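Cystathionine gamma-lyase (Saccharomyces cerevisiae, PDB 1N8P) is a pyridoxal-5'-phosphate-dependent enzyme of the Cys/Met metabolism family, with the cofactor-binding fold shared by the aminotransferase-like enzymes. Local coordinates at residues A[180-188]-A[252-260]; A[267-278]-A[381-392]. All coordinates share one frame; numbering follows the deposited sequence.

Contact 1 (A[180-188]-A[252-260]); sequences TFLSPYISN and TLHLRVRQA. With PLP (pyridoxal-5'-phosphate), chain E.
The short helical turn that follows the pyridoxal-5'-phosphate-binding residues Thr180 and Phe181 packs, through Tyr185, against the start of the long helix 253-271. The Tyr185 ring lies over the backbone of that helix: His254 CA makes a CH-pi contact with one ring face, 4.3 Å from the centroid and 20° off the normal, and His254 CB touches CD1. At the ring edge, Val257 CG1 meets Tyr185 CD2 at 3.6 Å. With CG anti to the backbone N (chi1 -172°), the phenol reaches across the helix to Arg258, whose CD lies 3.2 Å from Tyr185 OH. The guanidinium stands nearly perpendicular to the ring and carries its charge to a salt bridge with Asp301.

In the fold, residues 180-188 leave the large mixed sheet just after strand 174-178, so this packing joins the chain just beyond two residues of the cofactor pocket to the helix that leads on to the smaller sheet. Val257 CG1 also meets Ile186 CG1 at 3.7 Å, while its other methyl, CG2, faces Ser183 OG. One turn earlier, Leu253 splits its branches: CD1 approaches Ser183 OG, and CD2 lies 4.2 Å from Pro184 CD. Phe8 of helix 8-14 closes on the same group, its ring edge-to-face with that of Tyr185. Two residues ahead of the turn, Phe181 presents its ring edge to O3 of pyridoxal-5'-phosphate.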
loop_
_atom_site.group_PDB
_atom_site.type_symbol
_atom_site.label_atom_id
_atom_site.label_comp_id
_atom_site.label_asym_id
_atom_site.label_seq_id
_atom_site.Cartn_x
_atom_site.Cartn_y
_atom_site.Cartn_z
ATOM N N THR A 180 -16.738 10.093 18.536
ATOM C CA THR A 180 -16.284 8.800 17.973
ATOM C C THR A 180 -17.356 7.691 17.822
ATOM O O THR A 180 -17.632 7.228 16.709
ATOM C CB THR A 180 -15.068 8.218 18.807
ATOM O OG1 THR A 180 -13.872 8.986 18.549
ATOM C CG2 THR A 180 -14.816 6.735 18.464
ATOM N N PHE A 181 -17.950 7.283 18.944
ATOM C CA PHE A 181 -18.991 6.238 18.999
ATOM C C PHE A 181 -20.265 6.410 18.194
ATOM O O PHE A 181 -20.929 5.431 17.870
ATOM C CB PHE A 181 -19.415 5.999 20.446
ATOM C CG PHE A 181 -18.366 5.340 21.285
ATOM C CD1 PHE A 181 -17.027 5.392 20.917
ATOM C CD2 PHE A 181 -18.721 4.707 22.479
ATOM C CE1 PHE A 181 -16.060 4.830 21.723
ATOM C CE2 PHE A 181 -17.758 4.142 23.292
ATOM C CZ PHE A 181 -16.418 4.205 22.913
ATOM N N LEU A 182 -20.664 7.639 17.921
ATOM C CA LEU A 182 -21.876 7.830 17.132
ATOM C C LEU A 182 -21.513 8.149 15.685
ATOM O O LEU A 182 -22.226 7.750 14.781
ATOM C CB LEU A 182 -22.736 8.945 17.717
ATOM C CG LEU A 182 -23.386 8.695 19.084
ATOM C CD1 LEU A 182 -24.093 9.973 19.538
ATOM C CD2 LEU A 182 -24.396 7.545 18.994
ATOM N N SER A 183 -20.398 8.852 15.479
ATOM C CA SER A 183 -19.916 9.206 14.136
ATOM C C SER A 183 -20.680 10.331 13.427
ATOM O O SER A 183 -21.856 10.538 13.669
ATOM C CB SER A 183 -20.032 8.028 13.221
ATOM O OG SER A 183 -21.282 8.133 12.580
ATOM N N PRO A 184 -20.017 11.051 12.513
ATOM C CA PRO A 184 -20.726 12.119 11.810
ATOM C C PRO A 184 -22.183 11.773 11.452
ATOM O O PRO A 184 -23.071 12.571 11.638
ATOM C CB PRO A 184 -19.851 12.335 10.570
ATOM C CG PRO A 184 -18.458 12.181 11.156
ATOM C CD PRO A 184 -18.618 10.956 12.048
ATOM N N TYR A 185 -22.433 10.566 10.983
ATOM C CA TYR A 185 -23.773 10.186 10.585
ATOM C C TYR A 185 -24.892 10.390 11.619
ATOM O O TYR A 185 -25.877 11.055 11.355
ATOM C CB TYR A 185 -23.789 8.707 10.099
ATOM C CG TYR A 185 -25.125 8.319 9.495
ATOM C CD1 TYR A 185 -25.619 9.006 8.383
ATOM C CD2 TYR A 185 -25.928 7.342 10.075
ATOM C CE1 TYR A 185 -26.871 8.751 7.863
ATOM C CE2 TYR A 185 -27.194 7.074 9.562
ATOM C CZ TYR A 185 -27.661 7.799 8.445
ATOM O OH TYR A 185 -28.922 7.595 7.907
ATOM N N ILE A 186 -24.741 9.791 12.793
ATOM C CA ILE A 186 -25.732 9.866 13.842
ATOM C C ILE A 186 -25.839 11.217 14.524
ATOM O O ILE A 186 -26.908 11.580 14.975
ATOM C CB ILE A 186 -25.453 8.805 14.952
ATOM C CG1 ILE A 186 -25.555 7.397 14.358
ATOM C CG2 ILE A 186 -26.460 8.990 16.143
ATOM C CD1 ILE A 186 -25.309 6.320 15.360
ATOM N N SER A 187 -24.754 11.971 14.603
ATOM C CA SER A 187 -24.819 13.244 15.283
ATOM C C SER A 187 -23.778 14.265 14.870
ATOM O O SER A 187 -22.699 13.930 14.388
ATOM C CB SER A 187 -24.719 12.999 16.775
ATOM O OG SER A 187 -24.796 14.217 17.488
ATOM N N ASN A 188 -24.113 15.529 15.086
ATOM C CA ASN A 188 -23.236 16.651 14.745
ATOM C C ASN A 188 -23.164 17.641 15.904
ATOM O O ASN A 188 -23.812 18.701 15.861
ATOM C CB ASN A 188 -23.756 17.368 13.498
ATOM C CG ASN A 188 -23.564 16.565 12.246
ATOM O OD1 ASN A 188 -24.204 16.825 11.236
ATOM N ND2 ASN A 188 -22.663 15.598 12.293
ATOM N N THR A 252 -18.737 4.742 2.966
ATOM C CA THR A 252 -19.826 3.820 3.281
ATOM C C THR A 252 -20.281 4.045 4.719
ATOM O O THR A 252 -21.153 3.344 5.212
ATOM C CB THR A 252 -19.393 2.338 3.096
ATOM O OG1 THR A 252 -18.050 2.171 3.549
ATOM C CG2 THR A 252 -19.439 1.920 1.621
ATOM N N LEU A 253 -19.699 5.050 5.376
ATOM C CA LEU A 253 -20.027 5.372 6.753
ATOM C C LEU A 253 -21.514 5.412 7.007
ATOM O O LEU A 253 -21.992 4.905 8.034
ATOM C CB LEU A 253 -19.452 6.727 7.143
ATOM C CG LEU A 253 -19.776 7.347 8.510
ATOM C CD1 LEU A 253 -19.249 6.498 9.654
ATOM C CD2 LEU A 253 -19.119 8.723 8.561
ATOM N N HIS A 254 -22.253 6.036 6.093
ATOM C CA HIS A 254 -23.685 6.115 6.286
ATOM C C HIS A 254 -24.349 4.759 6.124
ATOM O O HIS A 254 -25.296 4.453 6.852
ATOM C CB HIS A 254 -24.298 7.144 5.349
ATOM C CG HIS A 254 -23.987 6.905 3.920
ATOM N ND1 HIS A 254 -24.898 6.360 3.048
ATOM C CD2 HIS A 254 -22.827 7.029 3.235
ATOM C CE1 HIS A 254 -24.306 6.146 1.886
ATOM N NE2 HIS A 254 -23.048 6.544 1.976
ATOM N N LEU A 255 -23.889 3.934 5.191
ATOM C CA LEU A 255 -24.509 2.611 5.071
ATOM C C LEU A 255 -24.117 1.711 6.259
ATOM O O LEU A 255 -24.955 1.048 6.846
ATOM C CB LEU A 255 -24.122 1.944 3.759
ATOM C CG LEU A 255 -24.587 2.740 2.536
ATOM C CD1 LEU A 255 -24.240 1.983 1.274
ATOM C CD2 LEU A 255 -26.089 2.981 2.615
ATOM N N ARG A 256 -22.849 1.703 6.628
ATOM C CA ARG A 256 -22.405 0.884 7.753
ATOM C C ARG A 256 -23.073 1.278 9.062
ATOM O O ARG A 256 -23.694 0.459 9.703
ATOM C CB ARG A 256 -20.883 0.965 7.930
ATOM C CG ARG A 256 -20.110 0.319 6.838
ATOM C CD ARG A 256 -18.631 0.309 7.160
ATOM N NE ARG A 256 -17.913 1.494 6.718
ATOM C CZ ARG A 256 -17.675 2.549 7.482
ATOM N NH1 ARG A 256 -18.112 2.562 8.716
ATOM N NH2 ARG A 256 -16.945 3.561 7.028
ATOM N N VAL A 257 -22.936 2.533 9.463
ATOM C CA VAL A 257 -23.527 3.031 10.706
ATOM C C VAL A 257 -25.039 2.877 10.800
ATOM O O VAL A 257 -25.597 2.724 11.880
ATOM C CB VAL A 257 -23.185 4.482 10.877
ATOM C CG1 VAL A 257 -23.964 5.059 12.008
ATOM C CG2 VAL A 257 -21.692 4.622 11.125
ATOM N N ARG A 258 -25.704 2.921 9.656
ATOM C CA ARG A 258 -27.156 2.783 9.605
ATOM C C ARG A 258 -27.543 1.353 9.967
ATOM O O ARG A 258 -28.526 1.126 10.653
ATOM C CB ARG A 258 -27.668 3.116 8.180
ATOM C CG ARG A 258 -29.180 3.263 8.027
ATOM C CD ARG A 258 -29.643 4.563 8.625
ATOM N NE ARG A 258 -31.096 4.669 8.683
ATOM C CZ ARG A 258 -31.744 5.585 9.395
ATOM N NH1 ARG A 258 -31.069 6.476 10.110
ATOM N NH2 ARG A 258 -33.068 5.605 9.402
ATOM N N GLN A 259 -26.754 0.402 9.489
ATOM C CA GLN A 259 -26.997 -1.010 9.712
ATOM C C GLN A 259 -26.586 -1.448 11.125
ATOM O O GLN A 259 -27.322 -2.134 11.824
ATOM C CB GLN A 259 -26.210 -1.791 8.679
ATOM C CG GLN A 259 -26.374 -3.281 8.773
ATOM C CD GLN A 259 -27.727 -3.691 8.385
ATOM O OE1 GLN A 259 -28.253 -3.218 7.393
ATOM N NE2 GLN A 259 -28.325 -4.584 9.154
ATOM N N ALA A 260 -25.401 -1.041 11.541
ATOM C CA ALA A 260 -24.897 -1.402 12.848
ATOM C C ALA A 260 -25.870 -0.918 13.918
ATOM O O ALA A 260 -26.042 -1.551 14.949
ATOM C CB ALA A 260 -23.503 -0.794 13.052
HETATM N N1 PLP E . -11.256 7.952 22.198
HETATM C C2 PLP E . -12.315 7.075 22.084
HETATM C C2A PLP E . -13.661 7.626 22.542
HETATM C C3 PLP E . -12.002 5.726 21.529
HETATM O O3 PLP E . -13.110 4.954 21.421
HETATM C C4 PLP E . -10.666 5.385 21.155
HETATM C C4A PLP E . -10.348 4.011 20.635
HETATM C C5 PLP E . -9.623 6.434 21.335
HETATM C C6 PLP E . -9.950 7.679 21.844
HETATM C C5A PLP E . -8.196 6.118 20.861
HETATM O O4P PLP E . -7.933 6.532 19.533
HETATM P P PLP E . -6.500 6.352 18.934
HETATM O O1P PLP E . -6.687 6.657 17.536
HETATM O O2P PLP E . -6.126 4.903 19.165
HETATM O O3P PLP E . -5.692 7.267 19.724
#

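Contact 2 (A[267-278]-A[381-392])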
loop_
_atom_site.group_PDB
_atom_site.type_symbol
_atom_site.label_atom_id
_atom_site.label_comp_id
_atom_site.label_asym_id
_atom_site.label_seq_id
_atom_site.Cartn_x
_atom_site.Cartn_y
_atom_site.Cartn_z
ATOM N N ILE A 267 -31.042 -5.771 19.004
ATOM C CA ILE A 267 -30.379 -6.672 19.938
ATOM C C ILE A 267 -30.601 -6.190 21.382
ATOM O O ILE A 267 -30.694 -6.998 22.309
ATOM C CB ILE A 267 -28.873 -6.761 19.646
ATOM C CG1 ILE A 267 -28.650 -7.614 18.401
ATOM C CG2 ILE A 267 -28.140 -7.361 20.821
ATOM C CD1 ILE A 267 -27.203 -7.639 17.910
ATOM N N ALA A 268 -30.681 -4.871 21.563
ATOM C CA ALA A 268 -30.920 -4.273 22.874
ATOM C C ALA A 268 -32.351 -4.613 23.324
ATOM O O ALA A 268 -32.586 -5.001 24.466
ATOM C CB ALA A 268 -30.749 -2.783 22.789
ATOM N N GLU A 269 -33.308 -4.475 22.419
ATOM C CA GLU A 269 -34.669 -4.794 22.766
ATOM C C GLU A 269 -34.700 -6.244 23.224
ATOM O O GLU A 269 -35.372 -6.588 24.193
ATOM C CB GLU A 269 -35.605 -4.548 21.568
ATOM C CG GLU A 269 -35.334 -3.216 20.937
ATOM C CD GLU A 269 -36.418 -2.706 20.019
ATOM O OE1 GLU A 269 -37.019 -3.489 19.252
ATOM O OE2 GLU A 269 -36.636 -1.480 20.056
ATOM N N PHE A 270 -33.950 -7.096 22.550
ATOM C CA PHE A 270 -33.953 -8.488 22.937
ATOM C C PHE A 270 -33.441 -8.662 24.338
ATOM O O PHE A 270 -34.012 -9.395 25.130
ATOM C CB PHE A 270 -33.082 -9.320 22.026
ATOM C CG PHE A 270 -32.868 -10.706 22.529
ATOM C CD1 PHE A 270 -33.818 -11.686 22.332
ATOM C CD2 PHE A 270 -31.721 -11.021 23.233
ATOM C CE1 PHE A 270 -33.621 -12.951 22.829
ATOM C CE2 PHE A 270 -31.524 -12.287 23.731
ATOM C CZ PHE A 270 -32.469 -13.248 23.530
ATOM N N LEU A 271 -32.325 -8.018 24.638
ATOM C CA LEU A 271 -31.736 -8.105 25.969
ATOM C C LEU A 271 -32.530 -7.305 27.007
ATOM O O LEU A 271 -32.258 -7.398 28.198
ATOM C CB LEU A 271 -30.312 -7.593 25.928
ATOM C CG LEU A 271 -29.369 -8.393 25.055
ATOM C CD1 LEU A 271 -28.113 -7.599 24.823
ATOM C CD2 LEU A 271 -29.062 -9.722 25.719
ATOM N N ALA A 272 -33.501 -6.514 26.547
ATOM C CA ALA A 272 -34.334 -5.709 27.428
ATOM C C ALA A 272 -35.753 -6.243 27.425
ATOM O O ALA A 272 -36.717 -5.483 27.419
ATOM C CB ALA A 272 -34.328 -4.285 26.973
ATOM N N ALA A 273 -35.880 -7.559 27.420
ATOM C CA ALA A 273 -37.178 -8.191 27.424
ATOM C C ALA A 273 -36.910 -9.568 27.951
ATOM O O ALA A 273 -37.811 -10.382 28.090
ATOM C CB ALA A 273 -37.733 -8.260 26.024
ATOM N N ASP A 274 -35.641 -9.824 28.218
ATOM C CA ASP A 274 -35.195 -11.098 28.753
ATOM C C ASP A 274 -35.088 -10.920 30.261
ATOM O O ASP A 274 -34.040 -11.153 30.846
ATOM C CB ASP A 274 -33.825 -11.469 28.154
ATOM C CG ASP A 274 -33.249 -12.773 28.730
ATOM O OD1 ASP A 274 -33.012 -12.839 29.949
ATOM O OD2 ASP A 274 -33.024 -13.741 27.967
ATOM N N LYS A 275 -36.172 -10.481 30.889
ATOM C CA LYS A 275 -36.178 -10.255 32.330
ATOM C C LYS A 275 -35.343 -11.304 33.072
ATOM O O LYS A 275 -34.701 -11.005 34.085
ATOM C CB LYS A 275 -37.603 -10.256 32.840
ATOM N N GLU A 276 -35.321 -12.518 32.531
ATOM C CA GLU A 276 -34.593 -13.624 33.137
ATOM C C GLU A 276 -33.071 -13.498 33.282
ATOM O O GLU A 276 -32.579 -13.174 34.366
ATOM C CB GLU A 276 -34.932 -14.923 32.398
ATOM C CG GLU A 276 -36.331 -15.471 32.706
ATOM C CD GLU A 276 -36.563 -15.659 34.200
ATOM O OE1 GLU A 276 -35.653 -16.171 34.888
ATOM O OE2 GLU A 276 -37.655 -15.296 34.686
ATOM N N ASN A 277 -32.331 -13.758 32.202
ATOM C CA ASN A 277 -30.854 -13.706 32.202
ATOM C C ASN A 277 -30.133 -12.342 32.071
ATOM O O ASN A 277 -28.918 -12.261 32.242
ATOM C CB ASN A 277 -30.302 -14.621 31.100
ATOM C CG ASN A 277 -30.707 -16.060 31.274
ATOM O OD1 ASN A 277 -29.985 -16.967 30.852
ATOM N ND2 ASN A 277 -31.876 -16.290 31.880
ATOM N N VAL A 278 -30.862 -11.284 31.747
ATOM C CA VAL A 278 -30.253 -9.970 31.598
ATOM C C VAL A 278 -30.659 -9.021 32.700
ATOM O O VAL A 278 -31.813 -8.634 32.775
ATOM C CB VAL A 278 -30.689 -9.317 30.309
ATOM C CG1 VAL A 278 -29.994 -7.985 30.151
ATOM C CG2 VAL A 278 -30.417 -10.233 29.154
ATOM N N LEU A 381 -28.267 -11.739 16.422
ATOM C CA LEU A 381 -29.238 -11.829 17.491
ATOM C C LEU A 381 -29.194 -13.279 17.955
ATOM O O LEU A 381 -28.960 -13.556 19.123
ATOM C CB LEU A 381 -30.645 -11.474 16.987
ATOM C CG LEU A 381 -31.670 -11.166 18.084
ATOM C CD1 LEU A 381 -31.130 -10.103 19.036
ATOM C CD2 LEU A 381 -32.943 -10.690 17.458
ATOM N N GLU A 382 -29.388 -14.212 17.028
ATOM C CA GLU A 382 -29.381 -15.624 17.379
ATOM C C GLU A 382 -28.071 -16.055 18.021
ATOM O O GLU A 382 -28.003 -17.061 18.715
ATOM C CB GLU A 382 -29.653 -16.479 16.148
ATOM C CG GLU A 382 -30.340 -17.816 16.472
ATOM C CD GLU A 382 -31.756 -17.671 17.061
ATOM O OE1 GLU A 382 -32.353 -18.709 17.428
ATOM O OE2 GLU A 382 -32.278 -16.531 17.150
ATOM N N ASP A 383 -27.021 -15.287 17.804
ATOM C CA ASP A 383 -25.744 -15.634 18.389
ATOM C C ASP A 383 -25.584 -15.110 19.836
ATOM O O ASP A 383 -24.829 -15.682 20.626
ATOM C CB ASP A 383 -24.617 -15.117 17.504
ATOM C CG ASP A 383 -23.260 -15.498 18.032
ATOM O OD1 ASP A 383 -23.055 -16.700 18.287
ATOM O OD2 ASP A 383 -22.399 -14.608 18.196
ATOM N N ILE A 384 -26.280 -14.022 20.173
ATOM C CA ILE A 384 -26.245 -13.465 21.521
ATOM C C ILE A 384 -27.052 -14.419 22.405
ATOM O O ILE A 384 -26.658 -14.724 23.522
ATOM C CB ILE A 384 -26.933 -12.097 21.584
ATOM C CG1 ILE A 384 -26.247 -11.103 20.649
ATOM C CG2 ILE A 384 -26.925 -11.600 23.004
ATOM C CD1 ILE A 384 -24.937 -10.602 21.160
ATOM N N LYS A 385 -28.190 -14.876 21.883
ATOM C CA LYS A 385 -29.078 -15.808 22.578
ATOM C C LYS A 385 -28.281 -17.046 22.935
ATOM O O LYS A 385 -28.074 -17.382 24.099
ATOM C CB LYS A 385 -30.247 -16.205 21.666
ATOM C CG LYS A 385 -31.032 -15.016 21.136
ATOM C CD LYS A 385 -32.192 -15.421 20.238
ATOM C CE LYS A 385 -32.866 -14.179 19.617
ATOM N NZ LYS A 385 -33.995 -14.491 18.669
ATOM N N GLN A 386 -27.833 -17.712 21.887
ATOM C CA GLN A 386 -27.038 -18.913 21.981
ATOM C C GLN A 386 -25.875 -18.777 22.956
ATOM O O GLN A 386 -25.305 -19.781 23.376
ATOM C CB GLN A 386 -26.532 -19.254 20.580
ATOM C CG GLN A 386 -25.526 -20.380 20.473
ATOM C CD GLN A 386 -24.145 -19.980 20.913
ATOM O OE1 GLN A 386 -23.722 -18.839 20.713
ATOM N NE2 GLN A 386 -23.420 -20.918 21.503
ATOM N N ALA A 387 -25.518 -17.556 23.334
ATOM C CA ALA A 387 -24.389 -17.383 24.242
ATOM C C ALA A 387 -24.791 -17.043 25.666
ATOM O O ALA A 387 -23.981 -17.181 26.581
ATOM C CB ALA A 387 -23.434 -16.333 23.702
ATOM N N LEU A 388 -26.025 -16.582 25.858
ATOM C CA LEU A 388 -26.482 -16.270 27.205
ATOM C C LEU A 388 -26.582 -17.601 27.898
ATOM O O LEU A 388 -26.080 -17.771 29.001
ATOM C CB LEU A 388 -27.860 -15.612 27.205
ATOM C CG LEU A 388 -27.971 -14.133 26.840
ATOM C CD1 LEU A 388 -29.438 -13.690 26.932
ATOM C CD2 LEU A 388 -27.096 -13.321 27.763
ATOM N N LYS A 389 -27.218 -18.556 27.231
ATOM C CA LYS A 389 -27.379 -19.876 27.804
ATOM C C LYS A 389 -26.030 -20.475 28.191
ATOM O O LYS A 389 -25.873 -20.989 29.291
ATOM C CB LYS A 389 -28.128 -20.770 26.829
ATOM C CG LYS A 389 -29.451 -20.176 26.384
ATOM C CD LYS A 389 -30.321 -21.199 25.639
ATOM C CE LYS A 389 -31.553 -20.560 24.961
ATOM N NZ LYS A 389 -32.411 -19.749 25.886
ATOM N N GLN A 390 -25.049 -20.380 27.302
ATOM C CA GLN A 390 -23.717 -20.912 27.572
ATOM C C GLN A 390 -23.190 -20.402 28.913
ATOM O O GLN A 390 -22.745 -21.190 29.743
ATOM C CB GLN A 390 -22.756 -20.501 26.458
ATOM C CG GLN A 390 -23.179 -20.938 25.062
ATOM C CD GLN A 390 -22.408 -22.158 24.542
ATOM O OE1 GLN A 390 -21.175 -22.124 24.381
ATOM N NE2 GLN A 390 -23.140 -23.242 24.267
ATOM N N ALA A 391 -23.248 -19.082 29.113
ATOM C CA ALA A 391 -22.778 -18.436 30.345
ATOM C C ALA A 391 -23.599 -18.890 31.537
ATOM O O ALA A 391 -23.073 -19.095 32.626
ATOM C CB ALA A 391 -22.861 -16.938 30.210
ATOM N N THR A 392 -24.900 -19.019 31.311
ATOM C CA THR A 392 -25.844 -19.497 32.309
ATOM C C THR A 392 -25.403 -20.903 32.755
ATOM O O THR A 392 -25.116 -21.123 33.933
ATOM C CB THR A 392 -27.260 -19.555 31.697
ATOM O OG1 THR A 392 -27.764 -18.217 31.561
ATOM C CG2 THR A 392 -28.200 -20.404 32.544
#
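Phe270 and Leu381 meet where the end of helix 253-271 packs beside the C-terminal helix 377-392, in the part of the fold built round the five-stranded mixed sheet. Over the short segments the helix axes come within 10.5 Å and run in roughly the same direction, at a signed crossing angle of -30°. Leu381 CD1 is the first bump: it enters the hollow between Ile267 and Phe270, 3.6 Å from Ile267 CG1 and 3.7 Å from Phe270 CB. A chi1 of 170° swings the Phe270 ring away from its own backbone N and out between Leu381 and Leu388, along the methylenes of Lys385. The extended lysine chain passes obliquely by the ring, its CG near Phe270 CZ and its CE near CE1, and ends in a salt bridge from NZ to Glu382 OE2.

Deeper in, Ile384 fills the space between Ile267 and Leu271, with its CG2 3.9 Å from Leu271 CD2 and its CG1 facing Ile267 CG2. Phe322 of helix 316-325 and Phe329 back Ile384. One turn on, Leu388 makes the next bump. Leu388 CD1 sits in a hollow walled by Phe270 CE2, Leu271 CD2 and Val278 CG2, with Asp274 OD2 coming from the opposite direction to 3.7 Å. Ile308, Phe310 and Ile312 of strand 307-312 line the sheet side of the interface, against Ile267, Leu271 with Val278, and Leu388 respectively.

Past the helix end the chain loops over toward strand 278-282. Asp274 OD1 receives weak bonds from the N atoms of Asn277 and Val278, and Thr392 OG1 donates to Asn277 OD1 at 2.6 Å, from 41° out of the carbonyl plane.

How the contacts relate
Helix 253-271 is shared by both contacts. Contact 1 uses its first turns, and contact 2 its last turn together with the chain beyond. Their centres lie about 25 Å apart, and their nearest atoms are about 7 Å apart and do not touch; the shared helix bridges the gap. Contact 1 is buried, its centre about 11 Å from the centre of the chain, and includes Thr180 and Phe181 of the pyridoxal-5'-phosphate pocket. Contact 2 is only partly buried, its centre about 27 Å from that of the chain, and has no residue of the pocket. In series along the chain, the two contacts connect the cofactor-bearing large sheet region to the C-terminal helix beside the smaller sheet.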